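Local coordinates for protein galactan 1,3-beta-galactosidase (Phanerochaete chrysosporium, PDB 7BYX) that acts as an exo-beta-1,3-galactanase of glycoside hydrolase family 43, probably splitting the beta-1,3-linked galactan chains of arabinogalactan, at residues 16-21 with 49-54; 110-115 with 126-131; 186-191 with 201-206. The protein carries 1 engineered substitution. All coordinates share one frame; numbering follows the deposited sequence.

All three contacts lie in the five-bladed beta-propeller of the family 43 domain, each at a different antiparallel sheet, and none touches another: the nearest atoms of any two are about 8 to 10 Å apart. The centres of contacts 1 and 3 lie about 13 and 12 Å from the centre of the chain, that of contact 2 about 25 Å. All are largely buried, but their chemistry differs. In contact 1 two side-chain hydroxyls hold a loop to a strand. Contact 2 is an outer hairpin whose phenylalanine is covered by an N-linked glycan. Contact 3 is a bulged strand pair beside galactose-binding residues and includes an engineered alanine.

Contact 1 of 3, residues 16-21 with 49-54; sequences TIQAHG and SCYTSS
In the propeller blade formed by strands 22-27, 30-36, 48-53 and 60-61, the loop leading into the first strand runs past Ser49 and Tyr51 of the third. Tyr51 does most of the work. Its OH accepts a nearly straight hydrogen bond from Gln18 N (2.8 Å, 167°) and donates to a water 2.7 Å from that OH, lying at the ring edge in the ring plane. The same water gives a hydrogen to Thr16 O at 2.9 Å, so direct and water-mediated bonds tie the phenol to the loop backbone. Ile17 CG2, set anti to the backbone N, is thereby carried over one ring face, displaced toward the rim and 4.1 Å from the Tyr51 ring centroid. Ala19 CB approaches Tyr51 CE1 to 3.9 Å. Two residues earlier in the strand, Ser49 OG donates to Gln18 O at 2.6 Å, so both the N-H and the C=O of Gln18 are gripped by strand hydroxyls. Beyond the pair, Trp33 of strand 30-36 packs on Ile17, Arg61 of strand 60-61 touches Ser49 and Tyr51, and Tyr270 of strand 269-276 bonds through OH to Ile17 O and Ala19 N.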
loop_
_atom_site.group_PDB
_atom_site.type_symbol
_atom_site.label_atom_id
_atom_site.label_comp_id
_atom_site.label_asym_id
_atom_site.label_seq_id
_atom_site.Cartn_x
_atom_site.Cartn_y
_atom_site.Cartn_z
ATOM N N THR A 16 0.515 -6.464 -15.399
ATOM C CA THR A 16 0.207 -5.840 -14.122
ATOM C C THR A 16 0.909 -6.572 -12.987
ATOM O O THR A 16 0.865 -7.801 -12.910
ATOM C CB THR A 16 -1.309 -5.849 -13.919
ATOM O OG1 THR A 16 -1.897 -4.922 -14.838
ATOM C CG2 THR A 16 -1.684 -5.461 -12.490
ATOM N N ILE A 17 1.573 -5.813 -12.111
ATOM C CA ILE A 17 2.261 -6.411 -10.967
ATOM C C ILE A 17 1.236 -7.009 -10.015
ATOM O O ILE A 17 0.245 -6.363 -9.659
ATOM C CB ILE A 17 3.154 -5.373 -10.268
ATOM C CG1 ILE A 17 4.306 -5.004 -11.191
ATOM C CG2 ILE A 17 3.708 -5.923 -8.954
ATOM C CD1 ILE A 17 5.166 -3.919 -10.684
ATOM N N GLN A 18 1.453 -8.264 -9.622
ATOM C CA GLN A 18 0.559 -8.999 -8.722
ATOM C C GLN A 18 1.336 -9.409 -7.469
ATOM O O GLN A 18 1.782 -10.556 -7.350
ATOM C CB GLN A 18 -0.023 -10.220 -9.460
ATOM C CG GLN A 18 -1.005 -9.871 -10.567
ATOM C CD GLN A 18 -2.324 -9.318 -10.004
ATOM O OE1 GLN A 18 -2.649 -9.508 -8.819
ATOM N NE2 GLN A 18 -3.063 -8.604 -10.836
ATOM N N ALA A 19 1.489 -8.477 -6.525
ATOM C CA ALA A 19 2.328 -8.695 -5.348
ATOM C C ALA A 19 1.749 -7.968 -4.135
ATOM O O ALA A 19 2.429 -7.172 -3.479
ATOM C CB ALA A 19 3.765 -8.254 -5.625
ATOM N N HIS A 20 0.480 -8.259 -3.830
ATOM C CA HIS A 20 -0.248 -7.630 -2.739
ATOM C C HIS A 20 0.208 -8.231 -1.414
ATOM O O HIS A 20 0.697 -9.360 -1.368
ATOM C CB HIS A 20 -1.759 -7.793 -2.943
ATOM C CG HIS A 20 -2.201 -7.571 -4.358
ATOM N ND1 HIS A 20 -2.518 -6.324 -4.858
ATOM C CD2 HIS A 20 -2.351 -8.437 -5.391
ATOM C CE1 HIS A 20 -2.850 -6.432 -6.133
ATOM N NE2 HIS A 20 -2.751 -7.704 -6.482
ATOM N N GLY A 21 0.057 -7.458 -0.333
ATOM C CA GLY A 21 0.552 -7.857 0.979
ATOM C C GLY A 21 2.071 -7.950 1.008
ATOM O O GLY A 21 2.644 -8.934 1.494
ATOM N N SER A 49 4.061 -14.549 -5.501
ATOM C CA SER A 49 4.851 -14.155 -6.655
ATOM C C SER A 49 6.228 -13.674 -6.233
ATOM O O SER A 49 6.532 -13.518 -5.056
ATOM C CB SER A 49 4.135 -13.062 -7.431
ATOM O OG SER A 49 3.830 -12.004 -6.543
ATOM N N CYS A 50 7.073 -13.427 -7.227
ATOM C CA CYS A 50 8.465 -13.048 -6.980
ATOM C C CYS A 50 8.852 -12.087 -8.088
ATOM O O CYS A 50 8.904 -12.481 -9.253
ATOM C CB CYS A 50 9.426 -14.246 -6.958
ATOM S SG CYS A 50 10.971 -13.740 -6.151
ATOM N N TYR A 51 9.120 -10.833 -7.737
ATOM C CA TYR A 51 9.627 -9.840 -8.688
ATOM C C TYR A 51 10.990 -9.360 -8.210
ATOM O O TYR A 51 11.227 -9.245 -7.000
ATOM C CB TYR A 51 8.684 -8.616 -8.841
ATOM C CG TYR A 51 7.297 -8.943 -9.321
ATOM C CD1 TYR A 51 6.391 -9.558 -8.468
ATOM C CD2 TYR A 51 6.881 -8.632 -10.624
ATOM C CE1 TYR A 51 5.121 -9.884 -8.893
ATOM C CE2 TYR A 51 5.616 -8.951 -11.053
ATOM C CZ TYR A 51 4.743 -9.580 -10.190
ATOM O OH TYR A 51 3.481 -9.892 -10.619
ATOM N N THR A 52 11.888 -9.082 -9.150
ATOM C CA THR A 52 13.185 -8.508 -8.814
ATOM C C THR A 52 13.365 -7.145 -9.480
ATOM O O THR A 52 12.748 -6.851 -10.501
ATOM C CB THR A 52 14.343 -9.431 -9.226
ATOM O OG1 THR A 52 14.398 -9.518 -10.655
ATOM C CG2 THR A 52 14.168 -10.817 -8.624
ATOM N N SER A 53 14.227 -6.320 -8.891
ATOM C CA SER A 53 14.659 -5.061 -9.490
ATOM C C SER A 53 16.014 -4.701 -8.907
ATOM O O SER A 53 16.418 -5.214 -7.853
ATOM C CB SER A 53 13.666 -3.909 -9.231
ATOM O OG SER A 53 13.652 -3.567 -7.851
ATOM N N SER A 54 16.695 -3.787 -9.577
ATOM C CA SER A 54 17.911 -3.203 -9.035
ATOM C C SER A 54 17.678 -1.838 -8.395
ATOM O O SER A 54 18.621 -1.254 -7.852
ATOM C CB SER A 54 18.947 -3.063 -10.145
ATOM O OG SER A 54 18.597 -1.931 -10.934
HETATM O O HOH W 1 3.225 -9.415 -13.245
#

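Contact 2 of 3, residues 110-115 with 126-131; sequences VGVATA and GSFKPL. With NAG (2-acetamido-2-deoxy-beta-D-glucopyranose), chain F; NAG (2-acetamido-2-deoxy-beta-D-glucopyranose), chain B.
Val110 and Phe128 form an antiparallel hydrogen-bonded pair, with Val110 N to Phe128 O and Phe128 N to Val110 O both 2.9 Å, in a hairpin whose strand directions differ by 151°. Gly111 and Ser127 follow as a non-hydrogen-bonded pair, their CA atoms 4.2 Å apart, and Ser127 CA comes within 3.1 Å of Val110 O in a CA-H...O contact. Val110 and Phe128 point to the same face of the sheet. Phe128 CG sits between the residue's backbone N and carbonyl carbon (chi1 58°), which turns the ring back over the neighbouring strand, where Val110 CG2 sits above one face, 3.7 Å from the Phe128 ring centroid. Val112 CG2 adds an apolar contact at 3.9 Å to Phe128 CE1. The opposite ring face is covered by the first N-acetylglucosamine of the glycan on Asn173; that sugar's C1 lies over the ring centre, 3.8 Å above the plane of Phe128. The second sugar accepts a straight bond from Lys129 N to its O7 (3.1 Å, 171°). The Phe128 ring thus has a valine methyl on one face and a sugar on the other, so carbohydrate probably serves as apolar cover, while the acetamide oxygen satisfies a main-chain N-H.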
loop_
_atom_site.group_PDB
_atom_site.type_symbol
_atom_site.label_atom_id
_atom_site.label_comp_id
_atom_site.label_asym_id
_atom_site.label_seq_id
_atom_site.Cartn_x
_atom_site.Cartn_y
_atom_site.Cartn_z
ATOM N N VAL A 110 -0.213 -19.646 10.949
ATOM C CA VAL A 110 0.947 -19.185 10.193
ATOM C C VAL A 110 1.439 -20.356 9.362
ATOM O O VAL A 110 1.291 -21.521 9.751
ATOM C CB VAL A 110 2.103 -18.658 11.082
ATOM C CG1 VAL A 110 1.690 -17.429 11.831
ATOM C CG2 VAL A 110 2.578 -19.744 12.049
ATOM N N GLY A 111 2.046 -20.046 8.225
ATOM C CA GLY A 111 2.690 -21.047 7.396
ATOM C C GLY A 111 4.152 -20.698 7.204
ATOM O O GLY A 111 4.531 -19.522 7.212
ATOM N N VAL A 112 4.981 -21.734 7.035
ATOM C CA VAL A 112 6.420 -21.566 6.868
ATOM C C VAL A 112 6.878 -22.342 5.639
ATOM O O VAL A 112 6.374 -23.435 5.360
ATOM C CB VAL A 112 7.197 -22.026 8.120
ATOM C CG1 VAL A 112 8.713 -21.819 7.919
ATOM C CG2 VAL A 112 6.692 -21.300 9.384
ATOM N N ALA A 113 7.838 -21.774 4.909
ATOM C CA ALA A 113 8.412 -22.405 3.731
ATOM C C ALA A 113 9.839 -21.908 3.548
ATOM O O ALA A 113 10.169 -20.783 3.925
ATOM C CB ALA A 113 7.573 -22.121 2.482
ATOM N N THR A 114 10.686 -22.746 2.958
ATOM C CA THR A 114 12.112 -22.460 2.889
ATOM C C THR A 114 12.621 -22.637 1.466
ATOM O O THR A 114 12.050 -23.387 0.672
ATOM C CB THR A 114 12.917 -23.374 3.822
ATOM O OG1 THR A 114 12.814 -24.720 3.350
ATOM C CG2 THR A 114 12.372 -23.315 5.251
ATOM N N ALA A 115 13.708 -21.935 1.157
ATOM C CA ALA A 115 14.406 -22.105 -0.101
ATOM C C ALA A 115 15.878 -21.777 0.112
ATOM O O ALA A 115 16.256 -21.139 1.103
ATOM C CB ALA A 115 13.796 -21.229 -1.195
ATOM N N GLY A 126 4.471 -26.532 6.346
ATOM C CA GLY A 126 3.254 -26.756 7.097
ATOM C C GLY A 126 2.788 -25.500 7.813
ATOM O O GLY A 126 3.489 -24.494 7.905
ATOM N N SER A 127 1.575 -25.596 8.345
ATOM C CA SER A 127 0.917 -24.498 9.021
ATOM C C SER A 127 0.625 -24.872 10.471
ATOM O O SER A 127 0.511 -26.051 10.812
ATOM C CB SER A 127 -0.374 -24.144 8.301
ATOM O OG SER A 127 -0.064 -23.713 7.006
ATOM N N PHE A 128 0.487 -23.856 11.326
ATOM C CA PHE A 128 0.251 -24.107 12.745
ATOM C C PHE A 128 -0.176 -22.823 13.447
ATOM O O PHE A 128 0.040 -21.715 12.950
ATOM C CB PHE A 128 1.492 -24.694 13.426
ATOM C CG PHE A 128 2.716 -23.827 13.322
ATOM C CD1 PHE A 128 3.590 -23.961 12.246
ATOM C CD2 PHE A 128 3.001 -22.889 14.306
ATOM C CE1 PHE A 128 4.727 -23.168 12.144
ATOM C CE2 PHE A 128 4.133 -22.089 14.218
ATOM C CZ PHE A 128 4.999 -22.224 13.130
ATOM N N LYS A 129 -0.766 -22.996 14.630
ATOM C CA LYS A 129 -1.103 -21.877 15.502
ATOM C C LYS A 129 0.065 -21.580 16.428
ATOM O O LYS A 129 0.419 -22.440 17.243
ATOM C CB LYS A 129 -2.342 -22.191 16.317
ATOM C CG LYS A 129 -3.581 -22.358 15.476
ATOM C CD LYS A 129 -4.764 -22.760 16.306
ATOM C CE LYS A 129 -5.477 -21.548 16.865
ATOM N NZ LYS A 129 -6.359 -20.963 15.831
ATOM N N PRO A 130 0.677 -20.390 16.357
ATOM C CA PRO A 130 1.907 -20.128 17.128
ATOM C C PRO A 130 1.624 -20.081 18.619
ATOM O O PRO A 130 0.745 -19.340 19.074
ATOM C CB PRO A 130 2.373 -18.763 16.607
ATOM C CG PRO A 130 1.153 -18.117 16.127
ATOM C CD PRO A 130 0.252 -19.203 15.597
ATOM N N LEU A 131 2.367 -20.898 19.371
ATOM C CA LEU A 131 2.158 -21.079 20.813
ATOM C C LEU A 131 0.708 -21.470 21.133
ATOM O O LEU A 131 0.213 -21.205 22.237
ATOM C CB LEU A 131 2.557 -19.823 21.606
ATOM C CG LEU A 131 3.984 -19.285 21.456
ATOM C CD1 LEU A 131 4.199 -18.016 22.285
ATOM C CD2 LEU A 131 5.003 -20.344 21.846
HETATM C C1 NAG F . 1.713 -28.678 15.105
HETATM C C2 NAG F . 0.218 -28.565 15.314
HETATM C C3 NAG F . -0.358 -29.924 15.491
HETATM C C4 NAG F . -0.077 -30.722 14.243
HETATM C C5 NAG F . 1.443 -30.921 14.108
HETATM C C6 NAG F . 1.807 -31.722 12.892
HETATM C C7 NAG F . -0.673 -26.384 16.429
HETATM C C8 NAG F . -0.793 -25.556 17.716
HETATM N N2 NAG F . 0.029 -27.681 16.506
HETATM O O3 NAG F . -1.791 -29.851 15.754
HETATM O O4 NAG F . -0.790 -31.970 14.232
HETATM O O5 NAG F . 2.124 -29.621 14.008
HETATM O O6 NAG F . 3.066 -31.301 12.425
HETATM O O7 NAG F . -1.159 -25.967 15.408
HETATM C C1 NAG B . 6.197 -25.594 14.838
HETATM C C2 NAG B . 6.189 -26.780 13.878
HETATM C C3 NAG B . 4.832 -27.328 13.742
HETATM C C4 NAG B . 4.254 -27.717 15.061
HETATM C C5 NAG B . 4.313 -26.554 16.048
HETATM C C6 NAG B . 3.846 -26.979 17.405
HETATM C C7 NAG B . 8.037 -26.271 12.297
HETATM C C8 NAG B . 8.604 -25.820 10.942
HETATM N N2 NAG B . 6.603 -26.348 12.517
HETATM O O3 NAG B . 4.896 -28.484 12.865
HETATM O O4 NAG B . 2.877 -28.003 14.837
HETATM O O5 NAG B . 5.665 -25.999 16.177
HETATM O O6 NAG B . 3.457 -25.803 18.063
HETATM O O7 NAG B . 8.743 -26.548 13.217
#

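Contact 3 of 3, residues 186-191 with 201-206; sequences LAAPGI and IASHTS. Engineered in segment 186-191: Ala187 (natural residue Glu).
Leu186, on the short strand 186-187 that a beta bulge separates from the propeller hairpin of strands 189-194 and 197-204, reaches across to Ser203 and His204. Leu186 CB lies 4.2 Å from Ala202 CB; CG, anti to the carbonyl carbon (chi1 -67°), then splits into two methyls. Of these, Leu186 CD2 comes 3.3 Å from Ser203 O and rests over a face of the His204 imidazole, 4.0 Å from the His204 ring centroid. Phe162 and Phe216 of strands 161-167 and 214-218 pack against the same leucine. The next residue, Ala187, is engineered in place of the natural glutamate; its N bonds to Ser203 O at 2.7 Å and its O accepts from Ser203 N, each donor standing out of the carbonyl plane by more than 40°. The chain then turns a corner at Ala188, the register slips by one, and pairing resumes as Gly190 and Ile201 exchange two hydrogen bonds. Asp137 and Gln242, galactose-binding residues with no galactose bound in this model, border the hairpin: Ala188 N bonds to Asp137 OD2, and Gln242 touches the Ala188 side chain. Ser203 OG, 3.5 Å from Ala187 CB, accepts from Gln242 NE2 and donates to His204 O at 2.6 Å.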
loop_
_atom_site.group_PDB
_atom_site.type_symbol
_atom_site.label_atom_id
_atom_site.label_comp_id
_atom_site.label_asym_id
_atom_site.label_seq_id
_atom_site.Cartn_x
_atom_site.Cartn_y
_atom_site.Cartn_z
ATOM N N LEU A 186 -5.089 -4.517 16.425
ATOM C CA LEU A 186 -4.170 -4.097 15.379
ATOM C C LEU A 186 -4.077 -5.138 14.271
ATOM O O LEU A 186 -4.187 -6.344 14.511
ATOM C CB LEU A 186 -2.780 -3.835 15.957
ATOM C CG LEU A 186 -2.778 -2.629 16.890
ATOM C CD1 LEU A 186 -1.363 -2.375 17.390
ATOM C CD2 LEU A 186 -3.353 -1.421 16.149
ATOM N N ALA A 187 -3.852 -4.660 13.050
ATOM C CA ALA A 187 -3.645 -5.526 11.892
ATOM C C ALA A 187 -2.497 -4.960 11.063
ATOM O O ALA A 187 -1.922 -3.915 11.388
ATOM C CB ALA A 187 -4.918 -5.658 11.053
ATOM N N ALA A 188 -2.150 -5.681 10.001
ATOM C CA ALA A 188 -1.165 -5.277 9.000
ATOM C C ALA A 188 0.112 -4.668 9.610
ATOM O O ALA A 188 0.500 -3.561 9.243
ATOM C CB ALA A 188 -1.797 -4.311 8.002
ATOM N N PRO A 189 0.782 -5.382 10.519
ATOM C CA PRO A 189 1.937 -4.782 11.206
ATOM C C PRO A 189 3.193 -4.718 10.352
ATOM O O PRO A 189 3.366 -5.442 9.372
ATOM C CB PRO A 189 2.164 -5.715 12.400
ATOM C CG PRO A 189 1.638 -7.029 11.939
ATOM C CD PRO A 189 0.488 -6.738 11.026
ATOM N N GLY A 190 4.091 -3.837 10.777
ATOM C CA GLY A 190 5.461 -3.808 10.297
ATOM C C GLY A 190 6.273 -3.049 11.320
ATOM O O GLY A 190 5.735 -2.225 12.066
ATOM N N ILE A 191 7.573 -3.345 11.377
ATOM C CA ILE A 191 8.456 -2.665 12.316
ATOM C C ILE A 191 9.680 -2.135 11.587
ATOM O O ILE A 191 10.306 -2.855 10.802
ATOM C CB ILE A 191 8.878 -3.563 13.493
ATOM C CG1 ILE A 191 7.739 -3.670 14.518
ATOM C CG2 ILE A 191 10.109 -2.970 14.184
ATOM C CD1 ILE A 191 8.052 -4.621 15.700
ATOM N N ILE A 201 4.450 0.062 12.821
ATOM C CA ILE A 201 3.383 0.586 11.969
ATOM C C ILE A 201 2.292 -0.478 11.856
ATOM O O ILE A 201 2.578 -1.630 11.529
ATOM C CB ILE A 201 3.915 0.946 10.568
ATOM C CG1 ILE A 201 5.194 1.764 10.657
ATOM C CG2 ILE A 201 2.856 1.690 9.758
ATOM C CD1 ILE A 201 5.026 3.039 11.405
ATOM N N ALA A 202 1.038 -0.098 12.086
ATOM C CA ALA A 202 -0.041 -1.066 11.978
ATOM C C ALA A 202 -1.335 -0.346 11.636
ATOM O O ALA A 202 -1.483 0.851 11.882
ATOM C CB ALA A 202 -0.196 -1.873 13.286
ATOM N N SER A 203 -2.271 -1.094 11.060
ATOM C CA SER A 203 -3.652 -0.659 10.919
ATOM C C SER A 203 -4.489 -1.153 12.091
ATOM O O SER A 203 -4.051 -1.951 12.919
ATOM C CB SER A 203 -4.236 -1.155 9.584
ATOM O OG SER A 203 -4.874 -2.396 9.743
ATOM N N HIS A 204 -5.705 -0.648 12.173
ATOM C CA HIS A 204 -6.739 -1.299 12.954
ATOM C C HIS A 204 -7.508 -2.277 12.059
ATOM O O HIS A 204 -7.218 -2.438 10.870
ATOM C CB HIS A 204 -7.648 -0.247 13.589
ATOM C CG HIS A 204 -7.096 0.321 14.854
ATOM N ND1 HIS A 204 -6.648 1.621 14.954
ATOM C CD2 HIS A 204 -6.868 -0.252 16.061
ATOM C CE1 HIS A 204 -6.205 1.837 16.181
ATOM N NE2 HIS A 204 -6.325 0.717 16.873
ATOM N N THR A 205 -8.514 -2.928 12.623
ATOM C CA THR A 205 -9.260 -3.965 11.919
ATOM C C THR A 205 -10.591 -3.391 11.455
ATOM O O THR A 205 -11.447 -3.066 12.279
ATOM C CB THR A 205 -9.485 -5.181 12.816
ATOM O OG1 THR A 205 -10.212 -4.778 13.988
ATOM C CG2 THR A 205 -8.164 -5.776 13.237
ATOM N N SER A 206 -10.775 -3.284 10.135
ATOM C CA SER A 206 -12.051 -2.823 9.595
ATOM C C SER A 206 -12.330 -3.485 8.243
ATOM O O SER A 206 -12.871 -2.855 7.328
ATOM C CB SER A 206 -12.081 -1.297 9.461
ATOM O OG SER A 206 -10.995 -0.827 8.657
#